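Local coordinates for protein Non-structural maintenance of chromosomes element 1 homolog (Xenopus laevis, PDB 7DG2) that probably acts as a RING-type E3 ubiquitin ligase that works with a MAGE partner within the SMC5-SMC6 complex in DNA repair, at residues N5-A14 with L29-V39. Residues are numbered along the deposited sequence; the frame is centred on the assembly and turned at random.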
ATOM      1  N   ASN A   5      11.102 -18.967  -3.083  1.00 19.99           N
ATOM      2  CA  ASN A   5      12.226 -18.546  -2.252  1.00 23.82           C
ATOM      3  C   ASN A   5      12.179 -17.030  -2.094  1.00 24.57           C
ATOM      4  O   ASN A   5      11.223 -16.366  -2.517  1.00 19.46           O
ATOM      5  CB  ASN A   5      13.559 -19.046  -2.835  1.00 24.61           C
ATOM      6  CG  ASN A   5      13.825 -18.533  -4.239  1.00 23.39           C
ATOM      7  OD1 ASN A   5      13.780 -17.327  -4.507  1.00 25.44           O
ATOM      8  ND2 ASN A   5      14.105 -19.458  -5.157  1.00 26.95           N
ATOM      9  N   GLU A   6      13.227 -16.487  -1.472  1.00 21.87           N
ATOM     10  CA  GLU A   6      13.243 -15.070  -1.127  1.00 21.05           C
ATOM     11  C   GLU A   6      13.223 -14.161  -2.356  1.00 19.03           C
ATOM     12  O   GLU A   6      12.760 -13.022  -2.264  1.00 18.54           O
ATOM     13  CB  GLU A   6      14.453 -14.772  -0.244  1.00 22.84           C
ATOM     14  CG  GLU A   6      14.230 -15.246   1.187  1.00 24.20           C
ATOM     15  CD  GLU A   6      15.505 -15.427   1.976  1.00 43.35           C
ATOM     16  OE1 GLU A   6      15.738 -16.556   2.461  1.00 47.93           O
ATOM     17  OE2 GLU A   6      16.269 -14.447   2.116  1.00 46.19           O
ATOM     18  N   SER A   7      13.714 -14.619  -3.514  1.00 17.24           N
ATOM     19  CA  SER A   7      13.596 -13.788  -4.712  1.00 16.97           C
ATOM     20  C   SER A   7      12.130 -13.568  -5.084  1.00 16.66           C
ATOM     21  O   SER A   7      11.724 -12.439  -5.392  1.00 15.26           O
ATOM     22  CB  SER A   7      14.372 -14.412  -5.881  1.00 20.43           C
ATOM     23  OG  SER A   7      13.766 -15.622  -6.320  1.00 23.61           O
ATOM     24  N   HIS A   8      11.312 -14.629  -5.034  1.00 19.42           N
ATOM     25  CA  HIS A   8       9.876 -14.480  -5.263  1.00 18.91           C
ATOM     26  C   HIS A   8       9.236 -13.583  -4.210  1.00 18.10           C
ATOM     27  O   HIS A   8       8.353 -12.772  -4.525  1.00 17.31           O
ATOM     28  CB  HIS A   8       9.176 -15.836  -5.239  1.00 17.28           C
ATOM     29  CG  HIS A   8       9.737 -16.833  -6.205  1.00 22.52           C
ATOM     30  ND1 HIS A   8      10.663 -17.786  -5.831  1.00 24.25           N
ATOM     31  CD2 HIS A   8       9.476 -17.052  -7.516  1.00 20.60           C
ATOM     32  CE1 HIS A   8      10.966 -18.535  -6.879  1.00 23.96           C
ATOM     33  NE2 HIS A   8      10.262 -18.111  -7.913  1.00 23.66           N
ATOM     34  N   GLN A   9       9.626 -13.757  -2.946  1.00 16.53           N
ATOM     35  CA  GLN A   9       9.032 -12.944  -1.887  1.00 17.43           C
ATOM     36  C   GLN A   9       9.356 -11.474  -2.100  1.00 14.86           C
ATOM     37  O   GLN A   9       8.493 -10.600  -1.921  1.00 14.81           O
ATOM     38  CB  GLN A   9       9.526 -13.421  -0.519  1.00 17.88           C
ATOM     39  CG  GLN A   9       9.188 -14.883  -0.202  1.00 16.97           C
ATOM     40  CD  GLN A   9       9.955 -15.418   0.982  1.00 19.61           C
ATOM     41  OE1 GLN A   9      10.778 -14.714   1.571  1.00 19.64           O
ATOM     42  NE2 GLN A   9       9.707 -16.683   1.331  1.00 20.43           N
ATOM     43  N   ARG A  10      10.602 -11.179  -2.493  1.00 15.96           N
ATOM     44  CA  ARG A  10      11.006  -9.795  -2.696  1.00 15.98           C
ATOM     45  C   ARG A  10      10.230  -9.184  -3.848  1.00 17.81           C
ATOM     46  O   ARG A  10       9.773  -8.040  -3.762  1.00 16.22           O
ATOM     47  CB  ARG A  10      12.515  -9.730  -2.961  1.00 17.43           C
ATOM     48  CG  ARG A  10      13.035  -8.333  -3.134  1.00 19.50           C
ATOM     49  CD  ARG A  10      13.187  -7.653  -1.791  1.00 19.15           C
ATOM     50  NE  ARG A  10      14.406  -8.069  -1.090  1.00 22.68           N
ATOM     51  CZ  ARG A  10      14.865  -7.468   0.002  1.00 22.36           C
ATOM     52  NH1 ARG A  10      15.974  -7.895   0.590  1.00 18.65           N
ATOM     53  NH2 ARG A  10      14.188  -6.451   0.524  1.00 21.49           N
ATOM     54  N   PHE A  11      10.048  -9.955  -4.920  1.00 16.13           N
ATOM     55  CA  PHE A  11       9.239  -9.510  -6.049  1.00 17.00           C
ATOM     56  C   PHE A  11       7.801  -9.235  -5.619  1.00 13.99           C
ATOM     57  O   PHE A  11       7.210  -8.215  -6.003  1.00 14.34           O
ATOM     58  CB  PHE A  11       9.307 -10.579  -7.143  1.00 16.57           C
ATOM     59  CG  PHE A  11       8.559 -10.238  -8.407  1.00 18.40           C
ATOM     60  CD1 PHE A  11       7.190 -10.413  -8.490  1.00 17.26           C
ATOM     61  CD2 PHE A  11       9.242  -9.802  -9.529  1.00 19.48           C
ATOM     62  CE1 PHE A  11       6.505 -10.133  -9.666  1.00 20.50           C
ATOM     63  CE2 PHE A  11       8.573  -9.524 -10.705  1.00 22.83           C
ATOM     64  CZ  PHE A  11       7.197  -9.688 -10.777  1.00 21.45           C
ATOM     65  N   LEU A  12       7.215 -10.149  -4.845  1.00 13.68           N
ATOM     66  CA  LEU A  12       5.825  -9.991  -4.426  1.00 15.68           C
ATOM     67  C   LEU A  12       5.666  -8.776  -3.517  1.00 13.49           C
ATOM     68  O   LEU A  12       4.700  -8.008  -3.657  1.00 14.84           O
ATOM     69  CB  LEU A  12       5.348 -11.274  -3.740  1.00 13.14           C
ATOM     70  CG  LEU A  12       3.937 -11.257  -3.154  1.00 14.36           C
ATOM     71  CD1 LEU A  12       2.908 -10.866  -4.235  1.00 15.81           C
ATOM     72  CD2 LEU A  12       3.608 -12.627  -2.527  1.00 16.00           C
ATOM     73  N   GLN A  13       6.619  -8.561  -2.603  1.00 13.74           N
ATOM     74  CA  GLN A  13       6.552  -7.377  -1.745  1.00 12.21           C
ATOM     75  C   GLN A  13       6.574  -6.093  -2.563  1.00 13.74           C
ATOM     76  O   GLN A  13       5.790  -5.170  -2.312  1.00 14.65           O
ATOM     77  CB  GLN A  13       7.701  -7.382  -0.742  1.00 11.22           C
ATOM     78  CG  GLN A  13       7.574  -8.485   0.305  1.00 13.14           C
ATOM     79  CD  GLN A  13       8.554  -8.298   1.435  1.00 13.75           C
ATOM     80  OE1 GLN A  13       9.198  -7.246   1.541  1.00 16.19           O
ATOM     81  NE2 GLN A  13       8.665  -9.308   2.300  1.00 13.71           N
ATOM     82  N   ALA A  14       7.473  -6.010  -3.546  1.00 14.87           N
ATOM     83  CA  ALA A  14       7.552  -4.809  -4.376  1.00 15.64           C
ATOM     84  C   ALA A  14       6.254  -4.585  -5.148  1.00 15.09           C
ATOM     85  O   ALA A  14       5.719  -3.470  -5.186  1.00 15.86           O
ATOM     86  CB  ALA A  14       8.743  -4.915  -5.340  1.00 15.84           C
ATOM     87  N   LEU A  29      12.859  -5.732 -12.173  1.00 21.22           N
ATOM     88  CA  LEU A  29      12.620  -6.153 -10.795  1.00 20.26           C
ATOM     89  C   LEU A  29      12.950  -7.631 -10.603  1.00 19.06           C
ATOM     90  O   LEU A  29      13.587  -8.009  -9.614  1.00 19.86           O
ATOM     91  CB  LEU A  29      11.161  -5.863 -10.413  1.00 19.32           C
ATOM     92  CG  LEU A  29      10.690  -6.385  -9.061  1.00 21.53           C
ATOM     93  CD1 LEU A  29      11.462  -5.670  -7.963  1.00 22.01           C
ATOM     94  CD2 LEU A  29       9.157  -6.194  -8.890  1.00 21.02           C
ATOM     95  N   HIS A  30      12.523  -8.479 -11.539  1.00 17.90           N
ATOM     96  CA  HIS A  30      12.844  -9.899 -11.482  1.00 19.75           C
ATOM     97  C   HIS A  30      14.350 -10.107 -11.373  1.00 16.31           C
ATOM     98  O   HIS A  30      14.831 -10.836 -10.495  1.00 18.32           O
ATOM     99  CB  HIS A  30      12.285 -10.585 -12.729  1.00 18.35           C
ATOM    100  CG  HIS A  30      12.668 -12.021 -12.866  1.00 21.56           C
ATOM    101  ND1 HIS A  30      12.937 -12.599 -14.092  1.00 22.38           N
ATOM    102  CD2 HIS A  30      12.793 -13.004 -11.947  1.00 22.15           C
ATOM    103  CE1 HIS A  30      13.234 -13.874 -13.911  1.00 22.69           C
ATOM    104  NE2 HIS A  30      13.155 -14.145 -12.623  1.00 23.34           N
ATOM    105  N   ARG A  31      15.103  -9.459 -12.260  1.00 18.15           N
ATOM    106  CA  ARG A  31      16.560  -9.562 -12.235  1.00 19.95           C
ATOM    107  C   ARG A  31      17.120  -9.105 -10.900  1.00 21.74           C
ATOM    108  O   ARG A  31      17.969  -9.778 -10.300  1.00 20.80           O
ATOM    109  CB  ARG A  31      17.162  -8.724 -13.354  1.00 20.82           C
ATOM    110  CG  ARG A  31      18.677  -8.862 -13.433  1.00 21.99           C
ATOM    111  CD  ARG A  31      19.176  -8.179 -14.675  1.00 26.21           C
ATOM    112  NE  ARG A  31      20.630  -8.101 -14.683  1.00 32.51           N
ATOM    113  CZ  ARG A  31      21.340  -7.604 -15.689  1.00 37.14           C
ATOM    114  NH1 ARG A  31      20.730  -7.148 -16.776  1.00 35.16           N
ATOM    115  NH2 ARG A  31      22.663  -7.567 -15.604  1.00 40.86           N
ATOM    116  N   HIS A  32      16.657  -7.949 -10.419  1.00 20.77           N
ATOM    117  CA  HIS A  32      17.196  -7.411  -9.174  1.00 21.26           C
ATOM    118  C   HIS A  32      16.870  -8.316  -7.991  1.00 21.10           C
ATOM    119  O   HIS A  32      17.713  -8.517  -7.107  1.00 23.72           O
ATOM    120  CB  HIS A  32      16.665  -5.994  -8.946  1.00 23.00           C
ATOM    121  CG  HIS A  32      17.457  -5.213  -7.945  1.00 31.65           C
ATOM    122  ND1 HIS A  32      18.771  -4.851  -8.157  1.00 34.26           N
ATOM    123  CD2 HIS A  32      17.122  -4.729  -6.727  1.00 30.93           C
ATOM    124  CE1 HIS A  32      19.214  -4.180  -7.107  1.00 35.51           C
ATOM    125  NE2 HIS A  32      18.232  -4.091  -6.226  1.00 31.04           N
ATOM    126  N   CYS A  33      15.653  -8.885  -7.957  1.00 19.84           N
ATOM    127  CA  CYS A  33      15.298  -9.803  -6.881  1.00 20.03           C
ATOM    128  C   CYS A  33      16.193 -11.038  -6.885  1.00 20.57           C
ATOM    129  O   CYS A  33      16.567 -11.544  -5.824  1.00 20.58           O
ATOM    130  CB  CYS A  33      13.835 -10.226  -6.994  1.00 20.11           C
ATOM    131  SG  CYS A  33      12.695  -8.874  -6.679  1.00 21.53           S
ATOM    132  N   CYS A  34      16.530 -11.547  -8.069  1.00 22.61           N
ATOM    133  CA  CYS A  34      17.435 -12.690  -8.129  1.00 21.57           C
ATOM    134  C   CYS A  34      18.814 -12.327  -7.599  1.00 21.40           C
ATOM    135  O   CYS A  34      19.413 -13.094  -6.837  1.00 24.30           O
ATOM    136  CB  CYS A  34      17.520 -13.215  -9.560  1.00 18.47           C
ATOM    137  SG  CYS A  34      15.984 -14.054 -10.033  1.00 22.40           S
ATOM    138  N   GLU A  35      19.324 -11.154  -7.971  1.00 23.32           N
ATOM    139  CA  GLU A  35      20.651 -10.755  -7.514  1.00 24.79           C
ATOM    140  C   GLU A  35      20.676 -10.515  -6.008  1.00 27.10           C
ATOM    141  O   GLU A  35      21.627 -10.920  -5.327  1.00 26.86           O
ATOM    142  CB  GLU A  35      21.099  -9.513  -8.277  1.00 29.38           C
ATOM    143  CG  GLU A  35      21.264  -9.783  -9.754  1.00 31.59           C
ATOM    144  CD  GLU A  35      21.483  -8.526 -10.553  1.00 39.06           C
ATOM    145  OE1 GLU A  35      21.220  -7.431 -10.010  1.00 39.82           O
ATOM    146  OE2 GLU A  35      21.918  -8.633 -11.721  1.00 37.22           O
ATOM    147  N   LEU A  36      19.627  -9.885  -5.468  1.00 23.17           N
ATOM    148  CA  LEU A  36      19.561  -9.596  -4.035  1.00 25.92           C
ATOM    149  C   LEU A  36      19.541 -10.849  -3.171  1.00 29.47           C
ATOM    150  O   LEU A  36      19.847 -10.766  -1.975  1.00 31.21           O
ATOM    151  CB  LEU A  36      18.315  -8.760  -3.714  1.00 25.15           C
ATOM    152  CG  LEU A  36      18.395  -7.248  -3.948  1.00 30.70           C
ATOM    153  CD1 LEU A  36      17.026  -6.591  -3.778  1.00 28.63           C
ATOM    154  CD2 LEU A  36      19.413  -6.630  -2.994  1.00 29.21           C
ATOM    155  N   HIS A  37      19.164 -12.002  -3.725  1.00 22.65           N
ATOM    156  CA  HIS A  37      18.982 -13.193  -2.905  1.00 22.66           C
ATOM    157  C   HIS A  37      19.763 -14.389  -3.439  1.00 26.08           C
ATOM    158  O   HIS A  37      19.478 -15.527  -3.057  1.00 27.61           O
ATOM    159  CB  HIS A  37      17.492 -13.509  -2.769  1.00 22.29           C
ATOM    160  CG  HIS A  37      16.742 -12.449  -2.023  1.00 24.38           C
ATOM    161  ND1 HIS A  37      16.822 -12.309  -0.654  1.00 25.73           N
ATOM    162  CD2 HIS A  37      15.939 -11.447  -2.457  1.00 26.37           C
ATOM    163  CE1 HIS A  37      16.082 -11.282  -0.274  1.00 24.49           C
ATOM    164  NE2 HIS A  37      15.532 -10.743  -1.347  1.00 23.85           N
ATOM    165  N   LYS A  38      20.751 -14.138  -4.297  1.00 25.59           N
ATOM    166  CA  LYS A  38      21.711 -15.161  -4.723  1.00 26.60           C
ATOM    167  C   LYS A  38      21.018 -16.317  -5.433  1.00 30.27           C
ATOM    168  O   LYS A  38      21.384 -17.482  -5.266  1.00 31.98           O
ATOM    169  CB  LYS A  38      22.540 -15.667  -3.539  1.00 35.98           C
ATOM    170  CG  LYS A  38      23.169 -14.548  -2.712  1.00 37.67           C
ATOM    171  CD  LYS A  38      23.789 -13.489  -3.609  1.00 39.56           C
ATOM    172  CE  LYS A  38      24.305 -12.292  -2.814  1.00 50.88           C
ATOM    173  NZ  LYS A  38      25.730 -12.438  -2.398  1.00 51.81           N
ATOM    174  N   VAL A  39      20.001 -15.990  -6.226  1.00 24.84           N
ATOM    175  CA  VAL A  39      19.297 -16.947  -7.070  1.00 24.13           C
ATOM    176  C   VAL A  39      19.789 -16.738  -8.493  1.00 24.95           C
ATOM    177  O   VAL A  39      19.900 -15.594  -8.950  1.00 25.18           O
ATOM    178  CB  VAL A  39      17.772 -16.742  -6.985  1.00 26.99           C
ATOM    179  CG1 VAL A  39      17.052 -17.529  -8.075  1.00 29.87           C
ATOM    180  CG2 VAL A  39      17.259 -17.124  -5.609  1.00 28.17           C
TER
HETATM  181  O   HOH W   1      19.027 -14.425   0.780  1.00 42.09           O
HETATM  182  O   HOH W   2      18.591  -9.065   0.270  1.00 31.20           O
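Cys-33 is the central bump of this contact: its side chain enters the hollow between Ser-7, Arg-10 and Phe-11, one turn of the facing helix. With SG anti to the carbonyl carbon (chi1 -68°), the sulfur is turned onto Arg-10 and Phe-11. It lies 3.6 Å from Arg-10 CG and 3.8 Å from Phe-11 CB. Cys-33 CB rests 3.5 Å from the backbone O of Ser-7. The small side chains of Ser-7 and Cys-33 are consistent with the close approach, 8.3 Å between the axes of the short helical segments, which run roughly antiparallel at 136°.

Toward Ala-14, the bump is Leu-29. Its CD2 methyl settles over one face of the Phe-11 ring, a CH-pi contact 4.0 Å from the centroid, and both methyls of the leucine fork touch Ala-14 CB.

At the other end, the ring of His-37 lies under Glu-6 by one face and meets Arg-10 by its NE2 edge. Glu-6 CB is offset toward the rim near ND1, and a water bridges OE2 to ND1, weakly on the histidine side. The arginine chain bends at chi2 and chi3, which folds it around the NE2 edge; there Arg-10 NE donates a 2.9 Å hydrogen bond to His-37 NE2, close to the imidazole plane. Leu-36 CD1 lies over one face of the guanidinium, whose NH2 bonds to the Gln-83 carbonyl of the MAGE subunit, to which Gln-9 and Gln-13 also bond. Beyond the helix end, Val-39 CG2 rests 3.7 Å from Asn-5 OD1, the N-cap acceptor of Ser-7 N; Asn-5 and His-8 complete a capping box.

Strand 20-22 lies between the two helices in the chain; with helix 46-57 and strands 62-68 and 75-81 they are consistent with a winged-helix domain. Helix 46-57 packs beside both helices, with Phe-49 meeting the rings of His-8, Phe-11 and His-30.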